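Local atomic coordinates of hookworm platelet inhibitor 1 (Ancylostoma caninum, PDB entry 4TPV), a protein that inhibits platelet aggregation and the adhesion of resting platelets to fibrinogen and collagen, possibly by binding platelet integrins. Residues E67-V72 and N86-E91. Numbering follows the deposited sequence.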
ATOM      1  N   GLU A  67      -3.008   9.680   2.070  1.00  8.07           N
ATOM      2  CA  GLU A  67      -2.212   8.455   2.198  1.00  8.45           C
ATOM      3  C   GLU A  67      -2.883   7.371   3.075  1.00  8.67           C
ATOM      4  O   GLU A  67      -2.232   6.446   3.558  1.00 10.13           O
ATOM      5  CB  GLU A  67      -0.811   8.787   2.742  1.00  9.32           C
ATOM      6  CG  GLU A  67       0.326   8.718   1.689  1.00  8.28           C
ATOM      7  CD  GLU A  67       0.296   9.828   0.640  1.00 11.29           C
ATOM      8  OE1 GLU A  67      -0.249  10.912   0.912  1.00 12.23           O
ATOM      9  OE2 GLU A  67       0.846   9.628  -0.463  1.00 10.73           O
ATOM     10  N   GLU A  68      -4.197   7.446   3.213  1.00  9.13           N
ATOM     11  CA  GLU A  68      -4.931   6.433   3.953  1.00  8.82           C
ATOM     12  C   GLU A  68      -5.903   5.643   3.067  1.00  8.51           C
ATOM     13  O   GLU A  68      -6.616   6.208   2.231  1.00  9.55           O
ATOM     14  CB  GLU A  68      -5.695   7.076   5.093  1.00  8.62           C
ATOM     15  CG  GLU A  68      -6.439   6.078   5.946  1.00 10.52           C
ATOM     16  CD  GLU A  68      -7.020   6.732   7.166  1.00 18.13           C
ATOM     17  OE1 GLU A  68      -8.054   7.398   7.034  1.00 18.46           O
ATOM     18  OE2 GLU A  68      -6.413   6.608   8.254  1.00 21.83           O
ATOM     19  N   ASN A  69      -5.911   4.325   3.258  1.00  7.69           N
ATOM     20  CA  ASN A  69      -6.937   3.447   2.680  1.00  8.18           C
ATOM     21  C   ASN A  69      -7.840   2.907   3.783  1.00  8.75           C
ATOM     22  O   ASN A  69      -7.353   2.577   4.871  1.00  7.58           O
ATOM     23  CB  ASN A  69      -6.300   2.272   1.925  1.00  8.26           C
ATOM     24  CG  ASN A  69      -5.792   2.644   0.548  1.00  7.34           C
ATOM     25  OD1 ASN A  69      -5.870   3.791   0.124  1.00  8.82           O
ATOM     26  ND2 ASN A  69      -5.256   1.652  -0.159  1.00  7.85           N
ATOM     27  N   VAL A  70      -9.143   2.807   3.520  1.00  8.93           N
ATOM     28  CA  VAL A  70     -10.079   2.229   4.474  1.00 11.32           C
ATOM     29  C   VAL A  70     -10.939   1.185   3.801  1.00 13.44           C
ATOM     30  O   VAL A  70     -11.325   1.346   2.636  1.00 13.04           O
ATOM     31  CB  VAL A  70     -10.981   3.316   5.104  1.00 10.93           C
ATOM     32  CG1 VAL A  70     -11.902   2.723   6.187  1.00 17.25           C
ATOM     33  CG2 VAL A  70     -10.121   4.424   5.678  1.00 12.23           C
ATOM     34  N   ASP A  71     -11.206   0.102   4.528  1.00  8.48           N
ATOM     35  CA  ASP A  71     -12.194  -0.877   4.098  1.00  8.92           C
ATOM     36  C   ASP A  71     -13.080  -1.249   5.263  1.00 11.63           C
ATOM     37  O   ASP A  71     -12.612  -1.304   6.396  1.00 12.16           O
ATOM     38  CB  ASP A  71     -11.508  -2.112   3.535  1.00  8.85           C
ATOM     39  CG  ASP A  71     -12.469  -3.045   2.816  1.00 15.65           C
ATOM     40  OD1 ASP A  71     -13.520  -2.587   2.305  1.00 16.29           O
ATOM     41  OD2 ASP A  71     -12.153  -4.252   2.768  1.00 17.49           O
ATOM     42  N   VAL A  72     -14.362  -1.486   4.992  1.00  9.27           N
ATOM     43  CA  VAL A  72     -15.337  -1.766   6.027  1.00 10.68           C
ATOM     44  C   VAL A  72     -16.166  -2.982   5.617  1.00 11.09           C
ATOM     45  O   VAL A  72     -16.744  -2.996   4.529  1.00 14.80           O
ATOM     46  CB  VAL A  72     -16.290  -0.563   6.273  1.00 11.39           C
ATOM     47  CG1 VAL A  72     -17.335  -0.906   7.336  1.00 16.66           C
ATOM     48  CG2 VAL A  72     -15.505   0.683   6.660  1.00 12.52           C
ATOM     49  N   ASN A  86      -8.331  -7.171  -1.841  1.00 12.38           N
ATOM     50  CA  ASN A  86      -9.128  -7.394  -3.043  1.00 13.19           C
ATOM     51  C   ASN A  86     -10.110  -6.259  -3.298  1.00 10.87           C
ATOM     52  O   ASN A  86     -10.343  -5.867  -4.452  1.00 13.19           O
ATOM     53  CB  ASN A  86      -9.852  -8.742  -2.950  1.00 11.76           C
ATOM     54  CG  ASN A  86      -8.988  -9.879  -3.428  1.00 19.82           C
ATOM     55  OD1 ASN A  86      -8.933 -10.167  -4.620  1.00 20.65           O
ATOM     56  ND2 ASN A  86      -8.275 -10.514  -2.504  1.00 15.28           N
ATOM     57  N   SER A  87     -10.697  -5.723  -2.236  1.00  9.45           N
ATOM     58  CA  SER A  87     -11.587  -4.585  -2.392  0.67  8.57           C
ATOM     59  C   SER A  87     -10.825  -3.404  -2.983  1.00 11.19           C
ATOM     60  O   SER A  87     -11.305  -2.766  -3.910  1.00 11.83           O
ATOM     61  CB  SER A  87     -12.219  -4.186  -1.055  0.67 13.40           C
ATOM     62  OG  SER A  87     -13.236  -3.220  -1.268  0.67 13.94           O
ATOM     63  N   TRP A  88      -9.636  -3.126  -2.457  1.00  9.99           N
ATOM     64  CA  TRP A  88      -8.841  -2.009  -2.950  1.00  9.56           C
ATOM     65  C   TRP A  88      -8.317  -2.278  -4.369  1.00  9.36           C
ATOM     66  O   TRP A  88      -8.369  -1.406  -5.238  1.00  9.33           O
ATOM     67  CB  TRP A  88      -7.693  -1.716  -1.977  1.00 10.85           C
ATOM     68  CG  TRP A  88      -8.191  -1.320  -0.613  1.00  9.80           C
ATOM     69  CD1 TRP A  88      -9.421  -0.856  -0.308  1.00  7.23           C
ATOM     70  CD2 TRP A  88      -7.466  -1.380   0.628  1.00  7.60           C
ATOM     71  NE1 TRP A  88      -9.526  -0.605   1.045  1.00  8.93           N
ATOM     72  CE2 TRP A  88      -8.333  -0.930   1.640  1.00  8.13           C
ATOM     73  CE3 TRP A  88      -6.180  -1.789   0.977  1.00  8.93           C
ATOM     74  CZ2 TRP A  88      -7.945  -0.839   2.977  1.00  9.24           C
ATOM     75  CZ3 TRP A  88      -5.793  -1.706   2.300  1.00  9.88           C
ATOM     76  CH2 TRP A  88      -6.672  -1.239   3.287  1.00  9.56           C
ATOM     77  N   TRP A  89      -7.804  -3.481  -4.613  1.00  9.59           N
ATOM     78  CA  TRP A  89      -7.299  -3.804  -5.956  1.00  8.79           C
ATOM     79  C   TRP A  89      -8.370  -3.682  -7.044  1.00 11.75           C
ATOM     80  O   TRP A  89      -8.081  -3.246  -8.165  1.00 11.10           O
ATOM     81  CB  TRP A  89      -6.706  -5.223  -5.974  1.00  9.16           C
ATOM     82  CG  TRP A  89      -6.349  -5.682  -7.371  1.00 14.63           C
ATOM     83  CD1 TRP A  89      -7.137  -6.397  -8.221  1.00 16.74           C
ATOM     84  CD2 TRP A  89      -5.125  -5.434  -8.073  1.00 12.68           C
ATOM     85  NE1 TRP A  89      -6.473  -6.631  -9.402  1.00 15.95           N
ATOM     86  CE2 TRP A  89      -5.237  -6.045  -9.339  1.00 15.04           C
ATOM     87  CE3 TRP A  89      -3.941  -4.766  -7.751  1.00 14.80           C
ATOM     88  CZ2 TRP A  89      -4.207  -6.006 -10.283  1.00 17.06           C
ATOM     89  CZ3 TRP A  89      -2.926  -4.724  -8.678  1.00 17.84           C
ATOM     90  CH2 TRP A  89      -3.064  -5.339  -9.936  1.00 19.66           C
ATOM     91  N   SER A  90      -9.608  -4.041  -6.705  1.00  9.13           N
ATOM     92  CA  SER A  90     -10.698  -4.015  -7.686  0.51 10.09           C
ATOM     93  C   SER A  90     -10.939  -2.628  -8.298  1.00 10.48           C
ATOM     94  O   SER A  90     -11.570  -2.511  -9.354  1.00 12.88           O
ATOM     95  CB  SER A  90     -11.989  -4.532  -7.052  0.51 11.42           C
ATOM     96  OG  SER A  90     -11.901  -5.926  -6.798  0.51 14.97           O
ATOM     97  N   GLU A  91     -10.421  -1.580  -7.670  1.00  7.66           N
ATOM     98  CA  GLU A  91     -10.578  -0.236  -8.206  1.00  8.06           C
ATOM     99  C   GLU A  91      -9.771  -0.042  -9.476  1.00 10.73           C
ATOM    100  O   GLU A  91      -9.930   0.960 -10.178  1.00 10.99           O
ATOM    101  CB  GLU A  91     -10.167   0.810  -7.163  1.00 10.93           C
ATOM    102  CG  GLU A  91     -11.095   0.844  -5.972  1.00  8.41           C
ATOM    103  CD  GLU A  91     -10.742   1.949  -5.002  1.00 12.87           C
ATOM    104  OE1 GLU A  91      -9.630   2.507  -5.136  1.00 11.59           O
ATOM    105  OE2 GLU A  91     -11.596   2.277  -4.145  1.00 15.26           O
TER
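Strand 68-73, an outermost strand of the central sheet, passes alongside the C-terminal part of helix 80-89, and the two backbones come closest where the CA atoms of Asp71 and Ser87 stand 7.5 Å apart. The indole of Trp88 makes most of the contact. With CG beside the backbone N (chi1 -62°) and anti to the carbonyl carbon, the ring reaches across to the strand. There Trp88 NE1 donates to Val70 O at 3.1 Å; the bond is moderately straight (150° at the hydrogen) and the acceptor lies near the ring plane, but NE1 sits above the plane of the Val70 carbonyl instead of on a lone pair. Asn69 lies over one ring face: its CB sits 3.7 Å from the centroid of the Trp88 six-membered ring, a CH-pi contact nearly along the normal. The amide plane is tilted 65° to the indole, and hydrogen bonds of Asn69 OD1 with Asn111 ND2 and of Asn69 ND2 with Asn108 O satisfy it while CB covers the ring. Asp71 CB approaches Trp88 NE1 obliquely at 3.5 Å, and the Asp71 carboxylate packs loosely beside Ser87. Tyr137 and Met112 also touch the indole. This CAP-family domain thus illustrates how polar residues can pack an aromatic ring through their aliphatic CB atoms, while one hydrogen bond satisfies the buried indole N-H and would favour this turn of the ring.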